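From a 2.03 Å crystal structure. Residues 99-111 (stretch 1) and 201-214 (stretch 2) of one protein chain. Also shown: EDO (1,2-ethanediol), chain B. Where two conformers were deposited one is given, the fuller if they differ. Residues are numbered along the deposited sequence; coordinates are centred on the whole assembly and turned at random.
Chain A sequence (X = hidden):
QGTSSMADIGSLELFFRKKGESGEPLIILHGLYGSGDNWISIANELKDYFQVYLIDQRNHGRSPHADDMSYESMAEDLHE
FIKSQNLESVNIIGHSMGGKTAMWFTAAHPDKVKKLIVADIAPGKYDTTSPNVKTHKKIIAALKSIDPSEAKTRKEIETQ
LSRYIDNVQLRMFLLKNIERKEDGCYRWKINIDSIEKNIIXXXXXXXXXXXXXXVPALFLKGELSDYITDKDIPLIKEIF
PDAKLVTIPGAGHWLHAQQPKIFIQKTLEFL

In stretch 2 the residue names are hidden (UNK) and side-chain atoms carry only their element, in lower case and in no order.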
# COMPACT_ATOMS: atom_id res chain seq x y z
N GLY A 99 2.39 -0.94 -3.77
CA GLY A 99 2.75 -1.61 -5.02
C GLY A 99 3.80 -0.85 -5.83
O GLY A 99 4.64 -1.49 -6.46
N LYS A 100 3.74 0.50 -5.82
CA LYS A 100 4.75 1.30 -6.51
C LYS A 100 6.08 1.23 -5.79
O LYS A 100 7.13 1.12 -6.42
CB LYS A 100 4.31 2.75 -6.69
CG LYS A 100 3.84 3.05 -8.10
CD LYS A 100 3.06 4.34 -8.23
CE LYS A 100 2.35 4.39 -9.57
NZ LYS A 100 1.58 5.62 -9.75
N THR A 101 6.06 1.32 -4.45
CA THR A 101 7.28 1.15 -3.67
C THR A 101 7.92 -0.19 -4.03
O THR A 101 9.13 -0.28 -4.23
CB THR A 101 6.97 1.24 -2.17
OG1 THR A 101 6.43 2.53 -1.88
CG2 THR A 101 8.14 0.99 -1.24
N ALA A 102 7.08 -1.23 -4.14
CA ALA A 102 7.61 -2.56 -4.35
C ALA A 102 8.22 -2.66 -5.75
O ALA A 102 9.30 -3.21 -5.91
CB ALA A 102 6.51 -3.59 -4.13
N MET A 103 7.55 -2.08 -6.75
CA MET A 103 8.07 -2.05 -8.11
C MET A 103 9.38 -1.26 -8.19
O MET A 103 10.34 -1.77 -8.77
CB MET A 103 7.02 -1.49 -9.07
CG MET A 103 5.94 -2.47 -9.39
SD MET A 103 4.89 -1.87 -10.72
CE MET A 103 3.80 -0.73 -9.86
N TRP A 104 9.44 -0.07 -7.52
CA TRP A 104 10.67 0.72 -7.42
C TRP A 104 11.79 -0.11 -6.83
O TRP A 104 12.84 -0.24 -7.45
CB TRP A 104 10.46 1.99 -6.57
CG TRP A 104 10.14 3.21 -7.37
CD1 TRP A 104 8.95 3.52 -7.96
CD2 TRP A 104 11.05 4.28 -7.69
NE1 TRP A 104 9.04 4.72 -8.61
CE2 TRP A 104 10.32 5.21 -8.47
CE3 TRP A 104 12.39 4.55 -7.39
CZ2 TRP A 104 10.90 6.39 -8.95
CZ3 TRP A 104 12.96 5.72 -7.87
CH2 TRP A 104 12.22 6.62 -8.64
N PHE A 105 11.53 -0.70 -5.64
CA PHE A 105 12.51 -1.53 -4.96
C PHE A 105 13.00 -2.71 -5.81
O PHE A 105 14.19 -3.03 -5.77
CB PHE A 105 12.06 -1.94 -3.55
CG PHE A 105 12.99 -2.95 -2.92
CD1 PHE A 105 14.09 -2.55 -2.17
CD2 PHE A 105 12.77 -4.32 -3.09
CE1 PHE A 105 14.98 -3.50 -1.66
CE2 PHE A 105 13.64 -5.27 -2.55
CZ PHE A 105 14.73 -4.85 -1.84
N THR A 106 12.08 -3.36 -6.54
CA THR A 106 12.35 -4.58 -7.29
C THR A 106 13.24 -4.28 -8.50
O THR A 106 14.15 -5.04 -8.81
CB THR A 106 11.03 -5.24 -7.73
OG1 THR A 106 10.34 -5.68 -6.55
CG2 THR A 106 11.20 -6.40 -8.69
N ALA A 107 12.92 -3.20 -9.24
CA ALA A 107 13.73 -2.73 -10.35
C ALA A 107 15.15 -2.31 -9.88
O ALA A 107 16.14 -2.71 -10.48
CB ALA A 107 13.00 -1.59 -11.02
N ALA A 108 15.26 -1.55 -8.79
CA ALA A 108 16.53 -1.17 -8.17
C ALA A 108 17.31 -2.36 -7.59
O ALA A 108 18.53 -2.25 -7.48
CB ALA A 108 16.36 -0.13 -7.09
N HIS A 109 16.61 -3.42 -7.13
CA HIS A 109 17.30 -4.52 -6.46
C HIS A 109 16.70 -5.89 -6.82
O HIS A 109 16.34 -6.65 -5.92
CB HIS A 109 17.32 -4.35 -4.94
CG HIS A 109 17.94 -3.08 -4.46
ND1 HIS A 109 17.18 -2.00 -4.07
CD2 HIS A 109 19.23 -2.73 -4.30
CE1 HIS A 109 17.98 -1.02 -3.69
NE2 HIS A 109 19.24 -1.46 -3.81
N PRO A 110 16.66 -6.28 -8.11
CA PRO A 110 15.91 -7.47 -8.52
C PRO A 110 16.45 -8.74 -7.88
O PRO A 110 15.74 -9.75 -7.81
CB PRO A 110 16.14 -7.57 -10.04
CG PRO A 110 17.40 -6.72 -10.29
CD PRO A 110 17.36 -5.64 -9.24
N ASP A 111 17.70 -8.65 -7.41
CA ASP A 111 18.44 -9.80 -6.92
C ASP A 111 17.94 -10.16 -5.52
O ASP A 111 18.14 -11.27 -5.05
CB ASP A 111 19.94 -9.50 -6.92
CG ASP A 111 20.31 -8.36 -5.98
OD1 ASP A 111 19.82 -7.20 -6.18
OD2 ASP A 111 21.03 -8.63 -5.03
N UNK A 201 4.30 13.15 -6.03
CA UNK A 201 5.26 12.08 -5.84
C UNK A 201 4.55 10.72 -5.81
O UNK A 201 5.05 9.75 -6.38
c UNK A 201 7.23 13.18 -4.68
o UNK A 201 7.50 13.68 -5.77
n UNK A 201 7.96 13.41 -3.60
c UNK A 201 6.05 12.26 -4.54
N UNK A 202 3.37 10.71 -5.18
CA UNK A 202 2.66 9.48 -4.88
C UNK A 202 1.94 9.00 -6.14
O UNK A 202 1.83 7.79 -6.35
c UNK A 202 2.49 9.83 -2.36
c UNK A 202 1.72 9.71 -3.67
c UNK A 202 1.60 10.22 -1.19
c UNK A 202 0.62 8.65 -3.57
N UNK A 203 1.53 9.95 -7.00
CA UNK A 203 0.74 9.63 -8.20
C UNK A 203 1.61 9.51 -9.45
O UNK A 203 1.08 9.20 -10.51
c UNK A 203 -1.38 10.77 -7.37
c UNK A 203 -0.38 10.63 -8.48
c UNK A 203 -2.87 9.33 -5.56
s UNK A 203 -2.45 9.34 -7.29
N UNK A 204 2.93 9.67 -9.31
CA UNK A 204 3.88 9.70 -10.41
C UNK A 204 4.22 8.29 -10.91
O UNK A 204 4.14 7.32 -10.15
o UNK A 204 5.93 9.58 -9.22
c UNK A 204 5.12 10.43 -10.01
N UNK A 205 4.64 8.23 -12.18
CA UNK A 205 4.96 7.00 -12.89
C UNK A 205 6.39 6.59 -12.62
O UNK A 205 7.20 7.43 -12.24
N UNK A 206 6.68 5.29 -12.79
CA UNK A 206 8.03 4.78 -12.57
C UNK A 206 8.88 5.16 -13.78
O UNK A 206 8.55 4.85 -14.92
c UNK A 206 8.04 3.26 -12.29
c UNK A 206 6.95 1.40 -10.92
c UNK A 206 9.44 2.79 -11.97
c UNK A 206 7.07 2.89 -11.16
N UNK A 207 9.97 5.87 -13.51
CA UNK A 207 10.91 6.26 -14.54
C UNK A 207 12.32 6.08 -14.00
O UNK A 207 12.52 6.06 -12.78
c UNK A 207 10.65 7.68 -15.09
o UNK A 207 9.86 8.44 -14.17
c UNK A 207 9.97 7.70 -16.45
N UNK A 208 13.26 5.91 -14.93
CA UNK A 208 14.69 5.94 -14.65
C UNK A 208 15.20 4.59 -14.16
O UNK A 208 16.12 4.53 -13.34
N UNK A 209 14.60 3.51 -14.66
CA UNK A 209 14.92 2.18 -14.18
C UNK A 209 15.49 1.38 -15.34
O UNK A 209 15.10 1.58 -16.49
c UNK A 209 11.41 0.46 -14.30
c UNK A 209 13.24 2.14 -12.28
c UNK A 209 13.66 1.48 -13.60
c UNK A 209 12.53 1.42 -14.63
N UNK A 210 16.41 0.47 -14.99
CA UNK A 210 16.97 -0.51 -15.91
C UNK A 210 15.87 -1.54 -16.24
O UNK A 210 15.50 -2.33 -15.38
c UNK A 210 18.21 -1.06 -15.19
c UNK A 210 19.10 -1.98 -16.00
o UNK A 210 18.88 -2.11 -17.22
o UNK A 210 20.03 -2.56 -15.39
N UNK A 211 15.31 -1.47 -17.46
CA UNK A 211 14.31 -2.34 -18.05
C UNK A 211 15.06 -3.30 -18.95
O UNK A 211 16.09 -2.90 -19.48
c UNK A 211 13.35 -1.46 -18.87
c UNK A 211 12.14 -1.00 -18.06
c UNK A 211 11.41 0.15 -18.73
c UNK A 211 12.93 -2.11 -20.19
N UNK A 212 14.66 -4.59 -19.12
CA UNK A 212 13.57 -5.21 -18.35
C UNK A 212 14.00 -5.66 -16.96
O UNK A 212 15.20 -5.88 -16.70
c UNK A 212 14.57 -6.86 -19.81
c UNK A 212 15.29 -5.55 -20.06
c UNK A 212 13.23 -6.46 -19.19
N UNK A 213 13.01 -5.81 -16.06
CA UNK A 213 13.27 -6.41 -14.75
C UNK A 213 12.99 -7.91 -14.86
O UNK A 213 11.88 -8.31 -15.22
c UNK A 213 12.50 -4.26 -13.62
c UNK A 213 12.41 -5.77 -13.64
c UNK A 213 12.79 -6.33 -12.27
N UNK A 214 14.01 -8.72 -14.52
CA UNK A 214 13.95 -10.17 -14.59
C UNK A 214 13.45 -10.77 -13.26
O UNK A 214 14.16 -11.53 -12.60
c UNK A 214 16.09 -10.12 -18.44
n UNK A 214 15.41 -10.70 -17.47
c UNK A 214 15.89 -10.29 -16.25
c UNK A 214 15.32 -10.76 -14.95
n UNK A 214 17.03 -9.34 -17.87
c UNK A 214 16.91 -9.44 -16.51
C1 EDO B . 16.25 -14.31 -6.10
O1 EDO B . 15.38 -15.35 -6.53
C2 EDO B . 16.76 -13.57 -7.28
O2 EDO B . 15.92 -12.53 -7.78
O HOH W 1 16.24 -3.86 -13.24

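Position 201 carries two carbons, the second bearing one oxygen and one nitrogen: an amide, too far away to touch stretch 1. It is N201, in the last part of a helix that starts earlier. Position 202 has four carbons forked at the first, one arm two carbons long, the pattern of isoleucine. The side chain of I202 points away; its backbone O lies 4.0 Å from K100 NZ.

At 203 the chain is unbranched, two carbons, a sulfur and a carbon, hence M203. It too points away, and M203 O lies 3.7 Å from K100 NZ, with its carbonyl side-on to the lysine nitrogen. Position 204 holds one carbon and one oxygen: S204. Its hydroxyl turns back on its own stretch, S204 OG donating to N201 O at 3.0 Å, while S204 O accepts a hydrogen bond from K100 NZ at 3.1 Å. Position 205 has no side-chain atoms and is G205; a CB here would point away from the helix of stretch 1.

Position 206 has four carbons, forked at the first with one two-carbon arm, packed against M103 and W104. This is I206, which gives up more area to the contact than any other residue. I206 CD1 reaches to 3.4 Å from M103 CB, I206 CG1 lies 3.7 Å from W104 NE1, and I206 CG2 sits over the ring face, 4.2 Å from the centroid of the five-membered ring of W104, a CH-pi contact. The cost is that W104 NE1 is buried with no partner in the model.

Position 207 shows one carbon bearing an oxygen and a carbon: T207. Its side chain points away, and T207 O lies 4.2 Å from W104 CZ2. Position 208 has no side-chain atoms; it is G208, and its phi of 84° suits glycine.

Position 209 has four carbons, again forked at the first with one longer arm, pointing toward the helix: I209, with I209 CG2 3.9 Å from A107 CB. Position 210, two carbons ending in two oxygens, is D210. A water donates to both A107 O (3.0 Å) and D210 O (2.7 Å), joining the stretches through their backbones.

Position 211, four carbons forked at the first with one longer arm, is I211, which points away. Position 212 closes three carbons onto its own N; P212 follows a cis peptide bond. Position 213 has one carbon bearing two more, the shape of valine, aimed at the helix. V213 CG2 lies 3.8 Å from A107 CB, and V213 CG1 lies 3.9 Å from T106 CG2 and 4.2 Å from P110 CB. Position 214, a carbon and a five-membered ring with two nitrogens, is H214, sideways and making no contact.

The contact sets an irregular segment against a helix. K100 anchors one part through a backbone carbonyl, I206 packs on M103 and W104, and the small A107 receives both I209 and V213. Polar links address backbone atoms; beta-branched side chains supply most of the apolar packing from stretch 2.

Stretch 2 (201-214) NIMSGITGIDIPVH
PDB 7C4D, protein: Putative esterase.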